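(2Z,6E)-hedycaryol synthase (Kitasatospora setae, PDB 4MC3) catalyses the magnesium-dependent 1,11-cyclization of (2E,6E)-farnesyl diphosphate, with addition of water, to (2Z,6E)-hedycaryol and diphosphate. Local coordinates at residues L54-V59 and G305-W309; Y171-R175 and L219-V223; R175-M181 and A214-A218; A238-I242 and A253-V257. All coordinates share one frame; numbering follows the deposited sequence.

How the contacts relate
The chain first meets a contact at 54-59, early in the fold. That helix packs on the C-terminal helix 286-309, so contact 1 closes a loop spanning most of the protein, and the other three lie within that loop. Helix 168-178 then packs on helix 204-225 twice. Contact 2 (171-175 with 219-223) encloses contact 3 (175-181 with 214-218), and the two share Arg175. Contact 4 follows in series, a short local closure between helices 238-246 and 250-282. It joins contact 2 through the Asp222 OD2 to Ala238 N pair. Contacts 1 and 3 touch the bound nerolidol, as does Asn221 of contact 2; contact 4 lies away from it, on the side of contact 2.

Contact 1: L54-V59 and G305-W309. With 28U ((3R,6E)-3,7,11-trimethyldodeca-1,6,10-trien-3-ol), chain B.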
loop_
_atom_site.group_PDB
_atom_site.type_symbol
_atom_site.label_atom_id
_atom_site.label_comp_id
_atom_site.label_asym_id
_atom_site.label_seq_id
_atom_site.Cartn_x
_atom_site.Cartn_y
_atom_site.Cartn_z
ATOM N N LEU A 54 11.073 5.291 -7.578
ATOM C CA LEU A 54 11.600 3.947 -7.451
ATOM C C LEU A 54 10.597 3.044 -6.748
ATOM O O LEU A 54 10.395 1.888 -7.133
ATOM C CB LEU A 54 12.974 3.958 -6.728
ATOM C CG LEU A 54 13.685 2.610 -6.620
ATOM C CD1 LEU A 54 14.010 2.089 -8.011
ATOM C CD2 LEU A 54 14.961 2.766 -5.788
ATOM N N SER A 55 9.941 3.592 -5.715
ATOM C CA SER A 55 8.944 2.861 -4.998
ATOM C C SER A 55 7.859 2.349 -5.948
ATOM O O SER A 55 7.522 1.135 -5.928
ATOM C CB SER A 55 8.306 3.764 -3.940
ATOM O OG SER A 55 7.169 3.164 -3.413
ATOM N N GLY A 56 7.345 3.224 -6.797
ATOM C CA GLY A 56 6.324 2.837 -7.771
ATOM C C GLY A 56 6.793 1.806 -8.755
ATOM O O GLY A 56 6.016 0.928 -9.201
ATOM N N ALA A 57 8.073 1.918 -9.167
ATOM C CA ALA A 57 8.612 0.976 -10.146
ATOM C C ALA A 57 8.649 -0.436 -9.542
ATOM O O ALA A 57 8.527 -1.426 -10.270
ATOM C CB ALA A 57 9.991 1.390 -10.601
ATOM N N TYR A 58 8.743 -0.523 -8.224
ATOM C CA TYR A 58 8.672 -1.821 -7.534
ATOM C C TYR A 58 7.230 -2.266 -7.195
ATOM O O TYR A 58 6.927 -3.460 -7.067
ATOM C CB TYR A 58 9.465 -1.845 -6.234
ATOM C CG TYR A 58 10.973 -1.955 -6.412
ATOM C CD1 TYR A 58 11.818 -0.976 -5.977
ATOM C CD2 TYR A 58 11.522 -3.051 -7.076
ATOM C CE1 TYR A 58 13.223 -1.122 -6.115
ATOM C CE2 TYR A 58 12.889 -3.188 -7.261
ATOM C CZ TYR A 58 13.737 -2.221 -6.762
ATOM O OH TYR A 58 15.100 -2.366 -6.945
ATOM N N VAL A 59 6.334 -1.295 -7.040
ATOM C CA VAL A 59 4.926 -1.636 -6.815
ATOM C C VAL A 59 4.224 -2.197 -8.051
ATOM O O VAL A 59 3.444 -3.139 -7.979
ATOM C CB VAL A 59 4.111 -0.411 -6.260
ATOM C CG1 VAL A 59 2.648 -0.802 -6.132
ATOM C CG2 VAL A 59 4.680 0.060 -4.928
ATOM N N GLY A 305 10.032 -7.019 -3.952
ATOM C CA GLY A 305 10.423 -5.650 -4.269
ATOM C C GLY A 305 10.480 -4.784 -3.055
ATOM O O GLY A 305 11.375 -3.941 -2.930
ATOM N N GLN A 306 9.495 -4.935 -2.160
ATOM C CA GLN A 306 9.469 -4.025 -1.027
ATOM C C GLN A 306 10.520 -4.418 0.022
ATOM O O GLN A 306 11.016 -3.569 0.761
ATOM C CB GLN A 306 8.067 -3.896 -0.406
ATOM C CG GLN A 306 6.990 -3.445 -1.380
ATOM C CD GLN A 306 7.296 -2.114 -2.084
ATOM O OE1 GLN A 306 7.838 -1.242 -1.496
ATOM N NE2 GLN A 306 6.859 -1.966 -3.329
ATOM N N LEU A 307 10.873 -5.705 0.076
ATOM C CA LEU A 307 11.971 -6.148 0.928
ATOM C C LEU A 307 13.281 -5.524 0.465
ATOM O O LEU A 307 14.065 -5.000 1.266
ATOM C CB LEU A 307 12.074 -7.676 0.938
ATOM C CG LEU A 307 13.286 -8.301 1.626
ATOM C CD1 LEU A 307 13.260 -7.943 3.109
ATOM C CD2 LEU A 307 13.265 -9.804 1.387
ATOM N N VAL A 308 13.502 -5.548 -0.831
ATOM C CA VAL A 308 14.710 -4.987 -1.411
ATOM C C VAL A 308 14.744 -3.460 -1.279
ATOM O O VAL A 308 15.814 -2.864 -1.010
ATOM C CB VAL A 308 14.821 -5.469 -2.877
ATOM C CG1 VAL A 308 15.888 -4.714 -3.618
ATOM C CG2 VAL A 308 15.069 -6.977 -2.893
ATOM N N TRP A 309 13.589 -2.817 -1.437
ATOM C CA TRP A 309 13.472 -1.375 -1.222
ATOM C C TRP A 309 13.855 -1.013 0.225
ATOM O O TRP A 309 14.550 -0.018 0.443
ATOM C CB TRP A 309 12.048 -0.910 -1.561
ATOM C CG TRP A 309 11.862 0.613 -1.654
ATOM C CD1 TRP A 309 12.248 1.433 -2.688
ATOM C CD2 TRP A 309 11.214 1.458 -0.697
ATOM N NE1 TRP A 309 11.899 2.744 -2.411
ATOM C CE2 TRP A 309 11.267 2.782 -1.195
ATOM C CE3 TRP A 309 10.614 1.227 0.547
ATOM C CZ2 TRP A 309 10.730 3.865 -0.499
ATOM C CZ3 TRP A 309 10.081 2.306 1.239
ATOM C CH2 TRP A 309 10.143 3.612 0.712
HETATM C C4 28U B . 6.114 -0.450 1.543
HETATM C C5 28U B . 6.414 1.769 0.360
HETATM C C6 28U B . 5.449 1.954 -0.795
HETATM C C7 28U B . 4.858 3.281 -1.175
HETATM C C8 28U B . 4.725 4.410 -0.427
HETATM C C10 28U B . 5.320 4.636 0.940
HETATM C C13 28U B . 2.750 5.353 2.737
HETATM C C15 28U B . 3.375 4.763 3.986
HETATM O O16 28U B . 6.677 1.473 2.803
HETATM C C3 28U B . 5.869 1.075 1.668
HETATM C C2 28U B . 4.378 1.299 1.969
HETATM C C1 28U B . 3.908 2.555 2.183
HETATM C C9 28U B . 3.499 5.292 -0.596
HETATM C C11 28U B . 2.269 4.756 0.210
HETATM C C12 28U B . 2.323 4.541 1.732
HETATM C C14 28U B . 3.101 6.823 2.588
#
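Tyr58 of helix 52-59 fits as a knob among Gly305, Gln306, Val308 and Trp309 of the C-terminal helix. The two short segments run close to antiparallel, at 155°. Tyr58 CB lies 3.9 Å from Gln306 NE2. Further out, one ring face has Gly305 O above it, offset toward the rim. Ring atom CD2 rests 4.0 Å from Gly305 CA, so the helix comes close where glycine has no side chain. The other ortho atom, CD1, is approached obliquely by Trp309 CD1 at 4.1 Å. At the tip, OH meets Val308 CG1.

The Trp309 indole reaches back to helix 52-59. Its CG is anti to the backbone N (chi1 -168°), and NE1 comes 3.9 Å from Ser55 CA. Leu54 CD2 lies at the indole edge. Gln306 bends at chi2 (-56°), which brings NE2 to 3.4 Å from Val59 CG2. Its OE1 turns to nerolidol, 3.6 Å from C4. Ser55 OG is 3.2 Å from C7 of the ligand, and Trp309 CZ3 is 3.8 Å from C5. No hydrogen bond joins the segments. The arrangement forms part of the wall of the active-site pocket in the all-helical class I terpene cyclase fold.

Contact 2: Y171-R175 and L219-V223; sequences YLDRR and LVNDV
The N-to-C directions of segments 171-175 and 219-223 lie 105° apart, and their axes approach to 12.6 Å, so long side chains must bridge the gap. Asp222 receives most of them. Tyr171 comes from the opposite direction and gives a short hydrogen bond, OH to Asp222 OD2 at 2.5 Å. The carboxylate oxygen is met on its syn side, near the edge of the ring. With CG anti to the backbone N (chi1 170°), the phenol is carried out toward helix 204-225.

Arg175 grips the other oxygen in a salt bridge. NE and NH2 approach side-on, and both go to OD1, at 3.2 Å and 3.0 Å from Asp222 OD1. They come from the same face of the carboxylate plane. The two planes are almost parallel, 9° apart, but offset, so OD1 is tilted out of the guanidinium plane. Asn221, the neighbour of Asp222, probably binds magnesium and begins the NSE motif. Its OD1 lies 2.9 Å from Arg175 NH2, with the amide turned steeply to the guanidinium, while its ND2 is hydrogen-bonded to His310. Beside the polar group, Leu172 CD2 and Leu219 CD2 touch at 3.9 Å.

Ala238 N is a further donor to Asp222 OD2. Asp222 probably acts as a second-shell residue that helps to set the rotation of Arg175. Held through both oxygens, this buried carboxylate probably steadies the guanidinium for the diphosphate substrate, which Arg175 binds by similarity.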
loop_
_atom_site.group_PDB
_atom_site.type_symbol
_atom_site.label_atom_id
_atom_site.label_comp_id
_atom_site.label_asym_id
_atom_site.label_seq_id
_atom_site.Cartn_x
_atom_site.Cartn_y
_atom_site.Cartn_z
ATOM N N TYR A 171 -3.667 -3.733 15.938
ATOM C CA TYR A 171 -2.597 -3.082 15.156
ATOM C C TYR A 171 -2.526 -3.677 13.765
ATOM O O TYR A 171 -2.494 -2.937 12.753
ATOM C CB TYR A 171 -1.243 -3.131 15.865
ATOM C CG TYR A 171 -0.067 -2.694 14.978
ATOM C CD1 TYR A 171 0.134 -1.377 14.657
ATOM C CD2 TYR A 171 0.792 -3.623 14.429
ATOM C CE1 TYR A 171 1.181 -0.993 13.861
ATOM C CE2 TYR A 171 1.847 -3.255 13.632
ATOM C CZ TYR A 171 2.052 -1.921 13.357
ATOM O OH TYR A 171 3.079 -1.515 12.538
ATOM N N LEU A 172 -2.492 -5.010 13.644
ATOM C CA LEU A 172 -2.351 -5.586 12.300
ATOM C C LEU A 172 -3.568 -5.274 11.410
ATOM O O LEU A 172 -3.455 -5.090 10.201
ATOM C CB LEU A 172 -2.101 -7.108 12.332
ATOM C CG LEU A 172 -0.863 -7.591 13.072
ATOM C CD1 LEU A 172 -0.766 -9.130 13.048
ATOM C CD2 LEU A 172 0.365 -6.987 12.448
ATOM N N ASP A 173 -4.734 -5.204 12.015
ATOM C CA ASP A 173 -5.961 -4.927 11.279
ATOM C C ASP A 173 -5.859 -3.548 10.636
ATOM O O ASP A 173 -6.350 -3.381 9.501
ATOM C CB ASP A 173 -7.160 -4.940 12.204
ATOM C CG ASP A 173 -7.636 -6.339 12.570
ATOM O OD1 ASP A 173 -7.234 -7.329 11.922
ATOM O OD2 ASP A 173 -8.542 -6.433 13.439
ATOM N N ARG A 174 -5.281 -2.581 11.314
ATOM C CA ARG A 174 -5.075 -1.223 10.761
ATOM C C ARG A 174 -3.809 -1.093 9.906
ATOM O O ARG A 174 -3.804 -0.370 8.856
ATOM C CB ARG A 174 -5.176 -0.141 11.799
ATOM C CG ARG A 174 -4.030 -0.008 12.702
ATOM C CD ARG A 174 -4.258 1.240 13.584
ATOM N NE ARG A 174 -3.238 1.232 14.593
ATOM C CZ ARG A 174 -3.336 0.555 15.750
ATOM N NH1 ARG A 174 -2.331 0.577 16.597
ATOM N NH2 ARG A 174 -4.433 -0.137 16.056
ATOM N N ARG A 175 -2.768 -1.849 10.258
ATOM C CA ARG A 175 -1.505 -1.795 9.561
ATOM C C ARG A 175 -1.633 -2.277 8.108
ATOM O O ARG A 175 -0.914 -1.798 7.219
ATOM C CB ARG A 175 -0.432 -2.611 10.298
ATOM C CG ARG A 175 0.939 -2.448 9.760
ATOM C CD ARG A 175 1.455 -1.050 9.849
ATOM N NE ARG A 175 2.865 -0.998 9.523
ATOM C CZ ARG A 175 3.394 -0.260 8.556
ATOM N NH1 ARG A 175 2.643 0.562 7.801
ATOM N NH2 ARG A 175 4.671 -0.362 8.340
ATOM N N LEU A 219 5.249 -5.651 8.081
ATOM C CA LEU A 219 5.996 -6.167 9.215
ATOM C C LEU A 219 7.507 -6.097 8.930
ATOM O O LEU A 219 8.305 -5.804 9.837
ATOM C CB LEU A 219 5.570 -7.586 9.544
ATOM C CG LEU A 219 4.194 -7.695 10.177
ATOM C CD1 LEU A 219 3.677 -9.099 10.144
ATOM C CD2 LEU A 219 4.190 -7.155 11.598
ATOM N N VAL A 220 7.891 -6.362 7.680
ATOM C CA VAL A 220 9.303 -6.184 7.299
ATOM C C VAL A 220 9.662 -4.705 7.482
ATOM O O VAL A 220 10.716 -4.389 8.066
ATOM C CB VAL A 220 9.560 -6.697 5.864
ATOM C CG1 VAL A 220 10.901 -6.190 5.318
ATOM C CG2 VAL A 220 9.440 -8.197 5.867
ATOM N N ASN A 221 8.814 -3.792 6.997
ATOM C CA ASN A 221 8.974 -2.333 7.212
ATOM C C ASN A 221 9.150 -2.020 8.704
ATOM O O ASN A 221 10.039 -1.269 9.057
ATOM C CB ASN A 221 7.839 -1.511 6.572
ATOM C CG ASN A 221 7.914 -0.015 6.865
ATOM O OD1 ASN A 221 7.467 0.447 7.919
ATOM N ND2 ASN A 221 8.432 0.761 5.911
ATOM N N ASP A 222 8.352 -2.633 9.571
ATOM C CA ASP A 222 8.407 -2.363 11.001
ATOM C C ASP A 222 9.798 -2.728 11.545
ATOM O O ASP A 222 10.365 -2.000 12.359
ATOM C CB ASP A 222 7.329 -3.139 11.776
ATOM C CG ASP A 222 5.946 -2.569 11.657
ATOM O OD1 ASP A 222 5.697 -1.602 10.916
ATOM O OD2 ASP A 222 5.043 -3.127 12.349
ATOM N N VAL A 223 10.321 -3.865 11.122
ATOM C CA VAL A 223 11.631 -4.314 11.597
ATOM C C VAL A 223 12.740 -3.346 11.174
ATOM O O VAL A 223 13.618 -2.997 11.990
ATOM C CB VAL A 223 11.939 -5.753 11.150
ATOM C CG1 VAL A 223 13.380 -6.149 11.459
ATOM C CG2 VAL A 223 10.964 -6.745 11.792
#

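Contact 3: R175-M181 and A214-A218. With 28U ((3R,6E)-3,7,11-trimethyldodeca-1,6,10-trien-3-ol), chain B.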
loop_
_atom_site.group_PDB
_atom_site.type_symbol
_atom_site.label_atom_id
_atom_site.label_comp_id
_atom_site.label_asym_id
_atom_site.label_seq_id
_atom_site.Cartn_x
_atom_site.Cartn_y
_atom_site.Cartn_z
ATOM N N ARG A 175 -2.768 -1.849 10.258
ATOM C CA ARG A 175 -1.505 -1.795 9.561
ATOM C C ARG A 175 -1.633 -2.277 8.108
ATOM O O ARG A 175 -0.914 -1.798 7.219
ATOM C CB ARG A 175 -0.432 -2.611 10.298
ATOM C CG ARG A 175 0.939 -2.448 9.760
ATOM C CD ARG A 175 1.455 -1.050 9.849
ATOM N NE ARG A 175 2.865 -0.998 9.523
ATOM C CZ ARG A 175 3.394 -0.260 8.556
ATOM N NH1 ARG A 175 2.643 0.562 7.801
ATOM N NH2 ARG A 175 4.671 -0.362 8.340
ATOM N N MET A 176 -2.504 -3.251 7.850
ATOM C CA MET A 176 -2.702 -3.718 6.468
ATOM C C MET A 176 -3.195 -2.572 5.586
ATOM O O MET A 176 -2.938 -2.600 4.397
ATOM C CB MET A 176 -3.578 -4.935 6.315
ATOM C CG MET A 176 -4.991 -4.779 6.635
ATOM S SD MET A 176 -6.030 -6.118 5.876
ATOM C CE MET A 176 -6.125 -5.866 4.114
ATOM N N TYR A 177 -3.906 -1.614 6.157
ATOM C CA TYR A 177 -4.320 -0.385 5.384
ATOM C C TYR A 177 -3.291 0.750 5.455
ATOM O O TYR A 177 -3.097 1.463 4.456
ATOM C CB TYR A 177 -5.687 0.064 5.834
ATOM C CG TYR A 177 -6.718 -0.987 5.550
ATOM C CD1 TYR A 177 -7.101 -1.314 4.251
ATOM C CD2 TYR A 177 -7.306 -1.705 6.592
ATOM C CE1 TYR A 177 -8.032 -2.316 4.012
ATOM C CE2 TYR A 177 -8.220 -2.702 6.347
ATOM C CZ TYR A 177 -8.565 -3.013 5.056
ATOM O OH TYR A 177 -9.502 -3.993 4.788
ATOM N N SER A 178 -2.637 1.009 6.593
ATOM C CA SER A 178 -1.668 2.110 6.715
ATOM C C SER A 178 -0.433 1.922 5.843
ATOM O O SER A 178 0.183 2.908 5.438
ATOM C CB SER A 178 -1.281 2.403 8.160
ATOM O OG SER A 178 -0.394 1.392 8.673
ATOM N N VAL A 179 -0.054 0.675 5.527
ATOM C CA VAL A 179 1.057 0.421 4.612
ATOM C C VAL A 179 0.694 0.824 3.181
ATOM O O VAL A 179 1.566 0.885 2.336
ATOM C CB VAL A 179 1.505 -1.071 4.749
ATOM C CG1 VAL A 179 0.511 -2.039 4.144
ATOM C CG2 VAL A 179 2.892 -1.278 4.187
ATOM N N GLY A 180 -0.586 0.990 2.905
ATOM C CA GLY A 180 -1.036 1.490 1.596
ATOM C C GLY A 180 -1.208 0.492 0.496
ATOM O O GLY A 180 -1.832 0.780 -0.545
ATOM N N MET A 181 -0.682 -0.706 0.724
ATOM C CA MET A 181 -0.747 -1.787 -0.252
ATOM C C MET A 181 -2.110 -1.922 -0.927
ATOM O O MET A 181 -2.198 -1.918 -2.154
ATOM C CB MET A 181 -0.357 -3.116 0.402
ATOM C CG MET A 181 1.124 -3.446 0.300
ATOM S SD MET A 181 1.860 -2.874 -1.243
ATOM C CE MET A 181 3.002 -1.636 -0.635
ATOM N N ALA A 214 0.052 -7.606 2.329
ATOM C CA ALA A 214 0.167 -6.259 2.930
ATOM C C ALA A 214 0.899 -6.377 4.278
ATOM O O ALA A 214 1.749 -5.532 4.595
ATOM C CB ALA A 214 -1.173 -5.569 3.095
ATOM N N LEU A 215 0.582 -7.398 5.055
ATOM C CA LEU A 215 1.181 -7.575 6.365
ATOM C C LEU A 215 2.624 -8.046 6.276
ATOM O O LEU A 215 3.451 -7.612 7.085
ATOM C CB LEU A 215 0.358 -8.491 7.256
ATOM C CG LEU A 215 -0.960 -7.856 7.755
ATOM C CD1 LEU A 215 -1.703 -8.878 8.615
ATOM C CD2 LEU A 215 -0.807 -6.487 8.479
ATOM N N HIS A 216 2.963 -8.861 5.296
ATOM C CA HIS A 216 4.376 -9.241 5.122
ATOM C C HIS A 216 5.243 -8.000 4.913
ATOM O O HIS A 216 6.239 -7.757 5.606
ATOM C CB HIS A 216 4.536 -10.169 3.945
ATOM C CG HIS A 216 5.925 -10.675 3.745
ATOM N ND1 HIS A 216 6.927 -9.914 3.192
ATOM C CD2 HIS A 216 6.483 -11.880 4.046
ATOM C CE1 HIS A 216 8.044 -10.641 3.133
ATOM N NE2 HIS A 216 7.799 -11.834 3.636
ATOM N N ILE A 217 4.811 -7.135 3.973
ATOM C CA ILE A 217 5.478 -5.924 3.622
ATOM C C ILE A 217 5.554 -5.014 4.814
ATOM O O ILE A 217 6.593 -4.389 5.085
ATOM C CB ILE A 217 4.750 -5.288 2.403
ATOM C CG1 ILE A 217 4.944 -6.179 1.166
ATOM C CG2 ILE A 217 5.196 -3.889 2.153
ATOM C CD1 ILE A 217 4.008 -5.877 0.012
ATOM N N ALA A 218 4.431 -4.816 5.500
ATOM C CA ALA A 218 4.399 -3.905 6.645
ATOM C C ALA A 218 5.240 -4.352 7.802
ATOM O O ALA A 218 5.900 -3.499 8.448
ATOM C CB ALA A 218 2.993 -3.693 7.128
HETATM C C4 28U B . 6.114 -0.450 1.543
HETATM C C5 28U B . 6.414 1.769 0.360
HETATM C C6 28U B . 5.449 1.954 -0.795
HETATM C C7 28U B . 4.858 3.281 -1.175
HETATM C C8 28U B . 4.725 4.410 -0.427
HETATM C C10 28U B . 5.320 4.636 0.940
HETATM C C13 28U B . 2.750 5.353 2.737
HETATM C C15 28U B . 3.375 4.763 3.986
HETATM O O16 28U B . 6.677 1.473 2.803
HETATM C C3 28U B . 5.869 1.075 1.668
HETATM C C2 28U B . 4.378 1.299 1.969
HETATM C C1 28U B . 3.908 2.555 2.183
HETATM C C9 28U B . 3.499 5.292 -0.596
HETATM C C11 28U B . 2.269 4.756 0.210
HETATM C C12 28U B . 2.323 4.541 1.732
HETATM C C14 28U B . 3.101 6.823 2.588
#
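Ala214 CB of helix 204-225 sits in the middle of an apolar group: Met181 CB lies 3.7 Å from it, and Met176 CB and Val179 CG1 are near it too. These partners come from the end of helix 168-178 and the turn after it. Met176 CB also meets Leu215 CD2 at 3.8 Å. The sulfur end of Met176 leads away. Val179 spreads its two methyls along the helix. CG1 lies between the backbone N and the carbonyl carbon (chi1 72°) and faces Ala214. CG2 reaches Ala218 CB at 3.8 Å and Ile217 CG2. Met181 crosses Ile217 at about a right angle, with CG 3.8 Å from Ile217 CD1.

A methyl also meets the guanidinium of Arg175, whose main partner is Asp222. Ala218 CB lies over one face of the group, offset toward the rim, 3.6 Å from Arg175 NE. The hydrogen bonds use the same group. NH2 makes a weak one to Ala218 O. Within its own segment, NH1 donates a nearly straight hydrogen bond to Ser178 OG, 3.3 Å away, with the hydroxyl oxygen in the guanidinium plane at its edge. These contacts help to hold the group flat against the helix.

The last group is contacts with the ligand. Ile217 CG2 is 3.6 Å from C4 of nerolidol, and Met181 CE approaches the same atom. Gly180, with positive phi (85°), lies beside the ligand chain and occupies the N-cap position of helix 181-188. This arrangement is characteristic of the active site of class I terpene cyclases, where a helix is broken beside the substrate pocket.

Contact 4: A238-I242 and A253-V257; sequences AVTII and AVDQV
Segments 238-242 and 253-257 cross at 121°, with their axes 8.6 Å apart. They belong to helices 238-246 and 250-282, a pair of consecutive, steeply crossing helices in the alpha-helical terpene cyclase fold. The backbones come nearest at Val239 and Ala253, where the CA atoms are 5.4 Å apart. The small Ala253 side chain permits this: its CB lies 3.5 Å from Val239 O.

The side chains meet through methyl groups, and no hydrogen bond crosses the contact. Val239 works with both branches. CG1, anti to the backbone N (chi1 177°), touches Ala253 CB and Val254 CG2, each at 3.9 Å. CG2 points to Val257 instead. The Val239 and Val257 side chains cross at about a right angle. Ile242, one turn after Ala238 and Val239, also divides its contacts. CG2 touches Ala253 CB and lies beside the Gln256 side chain, and its longer arm runs to Val257.

Val223 of helix 204-225 packs on both Val239 and Val257 and covers part of the contact. Leu168 and Tyr171 of helix 168-178 touch Ala238. This helix pair is thereby joined to the helices that carry Arg175 and the start of the NSE motif, but the two segments do not themselves reach the ligand. One methyl, Val257 CG2, gathers three partners: Ala238 CB at 4.0 Å, Val239 CG2 at 3.8 Å and Ile242 CD1 at 3.8 Å.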
loop_
_atom_site.group_PDB
_atom_site.type_symbol
_atom_site.label_atom_id
_atom_site.label_comp_id
_atom_site.label_asym_id
_atom_site.label_seq_id
_atom_site.Cartn_x
_atom_site.Cartn_y
_atom_site.Cartn_z
ATOM N N ALA A 238 5.084 -3.357 15.280
ATOM C CA ALA A 238 4.845 -4.679 15.847
ATOM C C ALA A 238 5.976 -5.079 16.799
ATOM O O ALA A 238 5.748 -5.783 17.772
ATOM C CB ALA A 238 4.704 -5.713 14.740
ATOM N N VAL A 239 7.204 -4.694 16.485
ATOM C CA VAL A 239 8.334 -5.033 17.340
ATOM C C VAL A 239 8.130 -4.448 18.730
ATOM O O VAL A 239 8.206 -5.138 19.757
ATOM C CB VAL A 239 9.653 -4.563 16.754
ATOM C CG1 VAL A 239 10.782 -4.887 17.739
ATOM C CG2 VAL A 239 9.927 -5.216 15.422
ATOM N N THR A 240 7.858 -3.170 18.744
ATOM C CA THR A 240 7.622 -2.433 19.989
ATOM C C THR A 240 6.436 -2.984 20.761
ATOM O O THR A 240 6.481 -3.077 21.969
ATOM C CB THR A 240 7.419 -0.933 19.664
ATOM O OG1 THR A 240 8.566 -0.510 18.927
ATOM C CG2 THR A 240 7.258 -0.102 20.909
ATOM N N ILE A 241 5.348 -3.280 20.058
ATOM C CA ILE A 241 4.136 -3.769 20.677
ATOM C C ILE A 241 4.404 -5.080 21.424
ATOM O O ILE A 241 3.933 -5.266 22.558
ATOM C CB ILE A 241 3.011 -3.904 19.650
ATOM C CG1 ILE A 241 2.515 -2.496 19.244
ATOM C CG2 ILE A 241 1.876 -4.741 20.185
ATOM C CD1 ILE A 241 1.673 -2.459 17.972
ATOM N N ILE A 242 5.117 -5.988 20.786
ATOM C CA ILE A 242 5.476 -7.285 21.407
ATOM C C ILE A 242 6.431 -7.061 22.588
ATOM O O ILE A 242 6.193 -7.580 23.690
ATOM C CB ILE A 242 6.055 -8.275 20.380
ATOM C CG1 ILE A 242 4.948 -8.655 19.359
ATOM C CG2 ILE A 242 6.658 -9.512 21.061
ATOM C CD1 ILE A 242 5.461 -9.404 18.149
ATOM N N ALA A 253 11.915 -9.700 20.537
ATOM C CA ALA A 253 10.705 -9.186 19.875
ATOM C C ALA A 253 10.841 -9.231 18.348
ATOM O O ALA A 253 9.876 -9.556 17.639
ATOM C CB ALA A 253 10.390 -7.803 20.338
ATOM N N VAL A 254 12.021 -8.869 17.846
ATOM C CA VAL A 254 12.339 -8.961 16.425
ATOM C C VAL A 254 12.182 -10.385 15.929
ATOM O O VAL A 254 11.623 -10.624 14.831
ATOM C CB VAL A 254 13.757 -8.430 16.101
ATOM C CG1 VAL A 254 14.207 -8.839 14.694
ATOM C CG2 VAL A 254 13.777 -6.918 16.224
ATOM N N ASP A 255 12.697 -11.333 16.692
ATOM C CA ASP A 255 12.637 -12.728 16.259
ATOM C C ASP A 255 11.190 -13.206 16.178
ATOM O O ASP A 255 10.825 -13.965 15.299
ATOM C CB ASP A 255 13.452 -13.621 17.209
ATOM C CG ASP A 255 14.965 -13.318 17.187
ATOM O OD1 ASP A 255 15.426 -12.567 16.293
ATOM O OD2 ASP A 255 15.701 -13.848 18.067
ATOM N N GLN A 256 10.359 -12.740 17.091
ATOM C CA GLN A 256 8.944 -13.050 17.064
ATOM C C GLN A 256 8.204 -12.425 15.865
ATOM O O GLN A 256 7.297 -13.054 15.297
ATOM C CB GLN A 256 8.314 -12.664 18.374
ATOM C CG GLN A 256 8.846 -13.569 19.493
ATOM C CD GLN A 256 8.312 -13.196 20.850
ATOM O OE1 GLN A 256 8.990 -12.515 21.647
ATOM N NE2 GLN A 256 7.079 -13.589 21.107
ATOM N N VAL A 257 8.573 -11.194 15.505
ATOM C CA VAL A 257 8.032 -10.580 14.295
ATOM C C VAL A 257 8.486 -11.382 13.047
ATOM O O VAL A 257 7.676 -11.599 12.132
ATOM C CB VAL A 257 8.367 -9.082 14.195
ATOM C CG1 VAL A 257 7.981 -8.534 12.824
ATOM C CG2 VAL A 257 7.690 -8.308 15.313
#